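Local structure of galactose-binding lectin (Arachis hypogaea, 2DVG) at residues A[81-86]-A[209-214]. The protein binds carbohydrates as a homotetrameric, calcium- and manganese-dependent legume lectin specific for D-galactose. Numbering follows the deposited sequence.
Sequences PADGII and SGSLGG. With GLA (alpha-D-galactopyranose), chain F.
The flat carboxylate of Asp83, held beside Ser209 by the bond from Asp83 N to Ser209 O (2.8 Å), turns its OD1/OD2 edge to galactose, with the sugar's O3 off one face of its plane and O4 slightly off the other. OD1 accepts from O3 at 2.9 Å and OD2 from O4 at 2.6 Å. A short acid suits this place, its two oxygens spaced to accept from two neighbouring hydroxyls. The peptide bond between Ala82 and Asp83 is cis, a hallmark of legume lectins, and probably helps aim the aspartate's side chain at the sugar. Calcium lies about 4 Å from this side chain, and the calcium ligand Asn127 touches the Asp83 side chain.

From 209-214, Ser211 OG also lies close to O4. With chi1 at 57°, OG turns back to accept from Gly214 N at 2.7 Å, an ST motif that anchors the loop. At Gly214 the absence of a side chain lets the backbone sit against O4 and Ala82 CB, and its CA lies 3.5 Å from galactose C6. Ala82 adds only a methyl, its CB 3.9 Å from galactose O4 and 4.1 Å from Gly214 CA. O4, axial in galactose, thus meets both segments, consistent with galactose specificity.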
ATOM      1  N   PRO A  81      17.667 -29.739  18.710  1.00 42.30           N
ATOM      2  CA  PRO A  81      16.869 -28.632  18.178  1.00 39.52           C
ATOM      3  C   PRO A  81      17.530 -27.295  18.527  1.00 38.19           C
ATOM      4  O   PRO A  81      17.210 -26.681  19.545  1.00 39.05           O
ATOM      5  CB  PRO A  81      15.534 -28.819  18.881  1.00 15.23           C
ATOM      6  CG  PRO A  81      15.449 -30.312  19.003  1.00 14.86           C
ATOM      7  CD  PRO A  81      16.825 -30.659  19.490  1.00 16.24           C
ATOM      8  N   ALA A  82      18.456 -26.862  17.673  1.00 25.46           N
ATOM      9  CA  ALA A  82      19.200 -25.620  17.867  1.00 23.74           C
ATOM     10  C   ALA A  82      19.622 -25.054  16.509  1.00 24.39           C
ATOM     11  O   ALA A  82      19.624 -25.790  15.525  1.00 24.38           O
ATOM     12  CB  ALA A  82      20.408 -25.905  18.699  1.00  6.99           C
ATOM     13  N   ASP A  83      20.014 -23.775  16.439  1.00 21.40           N
ATOM     14  CA  ASP A  83      20.094 -22.861  17.581  1.00 18.94           C
ATOM     15  C   ASP A  83      19.020 -21.753  17.637  1.00 17.22           C
ATOM     16  O   ASP A  83      18.662 -21.280  18.719  1.00 15.73           O
ATOM     17  CB  ASP A  83      21.487 -22.219  17.617  1.00 35.91           C
ATOM     18  CG  ASP A  83      22.463 -22.980  18.495  1.00 36.69           C
ATOM     19  OD1 ASP A  83      22.648 -22.601  19.668  1.00 35.47           O
ATOM     20  OD2 ASP A  83      23.046 -23.969  18.018  1.00 35.70           O
ATOM     21  N   GLY A  84      18.517 -21.321  16.485  1.00 22.55           N
ATOM     22  CA  GLY A  84      17.506 -20.276  16.514  1.00 20.23           C
ATOM     23  C   GLY A  84      17.482 -19.296  15.357  1.00 24.46           C
ATOM     24  O   GLY A  84      18.216 -19.439  14.391  1.00 22.75           O
ATOM     25  N   ILE A  85      16.626 -18.291  15.474  1.00 16.37           N
ATOM     26  CA  ILE A  85      16.474 -17.282  14.440  1.00 19.00           C
ATOM     27  C   ILE A  85      16.498 -15.871  15.017  1.00 20.15           C
ATOM     28  O   ILE A  85      15.857 -15.598  16.038  1.00 20.72           O
ATOM     29  CB  ILE A  85      15.140 -17.460  13.700  1.00 16.00           C
ATOM     30  CG1 ILE A  85      15.094 -18.833  13.037  1.00 13.00           C
ATOM     31  CG2 ILE A  85      14.970 -16.367  12.664  1.00 13.94           C
ATOM     32  CD1 ILE A  85      13.870 -19.051  12.176  1.00 15.08           C
ATOM     33  N   ILE A  86      17.220 -14.973  14.352  1.00 17.27           N
ATOM     34  CA  ILE A  86      17.298 -13.589  14.797  1.00 15.79           C
ATOM     35  C   ILE A  86      17.017 -12.593  13.670  1.00 16.52           C
ATOM     36  O   ILE A  86      17.522 -12.730  12.546  1.00 18.54           O
ATOM     37  CB  ILE A  86      18.683 -13.265  15.402  1.00 29.42           C
ATOM     38  CG1 ILE A  86      18.651 -11.885  16.066  1.00 28.38           C
ATOM     39  CG2 ILE A  86      19.746 -13.278  14.310  1.00 27.33           C
ATOM     40  CD1 ILE A  86      19.899 -11.547  16.855  1.00 30.71           C
ATOM     41  N   SER A 209      21.515 -20.341  12.777  1.00 31.96           N
ATOM     42  CA  SER A 209      22.684 -21.198  12.814  1.00 28.90           C
ATOM     43  C   SER A 209      22.498 -22.462  13.636  1.00 25.88           C
ATOM     44  O   SER A 209      21.560 -22.586  14.429  1.00 26.42           O
ATOM     45  CB  SER A 209      23.881 -20.421  13.363  1.00 23.95           C
ATOM     46  OG  SER A 209      23.665 -20.047  14.709  1.00 24.60           O
ATOM     47  N   GLY A 210      23.420 -23.394  13.433  1.00 28.87           N
ATOM     48  CA  GLY A 210      23.407 -24.653  14.146  1.00 29.25           C
ATOM     49  C   GLY A 210      24.848 -25.037  14.441  1.00 31.60           C
ATOM     50  O   GLY A 210      25.771 -24.280  14.129  1.00 31.26           O
ATOM     51  N   SER A 211      25.050 -26.203  15.044  1.00 32.47           N
ATOM     52  CA  SER A 211      26.391 -26.663  15.365  1.00 33.67           C
ATOM     53  C   SER A 211      26.590 -28.070  14.815  1.00 34.56           C
ATOM     54  O   SER A 211      25.831 -28.524  13.960  1.00 38.13           O
ATOM     55  CB  SER A 211      26.596 -26.651  16.879  1.00 24.79           C
ATOM     56  OG  SER A 211      25.629 -27.447  17.540  1.00 24.47           O
ATOM     57  N   LEU A 212      27.625 -28.754  15.282  1.00 22.74           N
ATOM     58  CA  LEU A 212      27.863 -30.112  14.831  1.00 24.41           C
ATOM     59  C   LEU A 212      26.735 -30.977  15.391  1.00 26.64           C
ATOM     60  O   LEU A 212      26.157 -31.808  14.683  1.00 33.18           O
ATOM     61  CB  LEU A 212      29.219 -30.620  15.338  1.00 24.90           C
ATOM     62  CG  LEU A 212      29.642 -32.035  14.919  1.00 25.09           C
ATOM     63  CD1 LEU A 212      31.094 -32.269  15.264  1.00 26.73           C
ATOM     64  CD2 LEU A 212      28.781 -33.064  15.611  1.00 22.11           C
ATOM     65  N   GLY A 213      26.417 -30.770  16.663  1.00 30.03           N
ATOM     66  CA  GLY A 213      25.368 -31.552  17.289  1.00 29.14           C
ATOM     67  C   GLY A 213      23.999 -30.900  17.275  1.00 28.42           C
ATOM     68  O   GLY A 213      22.980 -31.589  17.366  1.00 29.34           O
ATOM     69  N   GLY A 214      23.970 -29.577  17.164  1.00 28.70           N
ATOM     70  CA  GLY A 214      22.705 -28.872  17.150  1.00 25.32           C
ATOM     71  C   GLY A 214      22.274 -28.432  15.764  1.00 24.13           C
ATOM     72  O   GLY A 214      22.914 -27.592  15.131  1.00 21.20           O
TER
HETATM   73  C1  GLA F1300      26.793 -26.815  21.518  1.00 35.64           C
HETATM   74  C2  GLA F1300      26.761 -25.443  20.832  1.00 34.63           C
HETATM   75  C3  GLA F1300      25.363 -24.830  20.945  1.00 33.79           C
HETATM   76  C4  GLA F1300      24.288 -25.812  20.451  1.00 32.52           C
HETATM   77  C5  GLA F1300      24.468 -27.193  21.106  1.00 32.05           C
HETATM   78  C6  GLA F1300      23.537 -28.239  20.537  1.00 31.59           C
HETATM   79  O1  GLA F1300      26.879 -27.125  22.864  1.00 80.46           O
HETATM   80  O2  GLA F1300      27.711 -24.572  21.429  1.00 33.64           O
HETATM   81  O3  GLA F1300      25.312 -23.632  20.186  1.00 32.77           O
HETATM   82  O4  GLA F1300      24.343 -25.937  19.038  1.00 32.44           O
HETATM   83  O5  GLA F1300      25.819 -27.677  20.917  1.00 34.35           O
HETATM   84  O6  GLA F1300      23.459 -29.365  21.400  1.00 29.08           O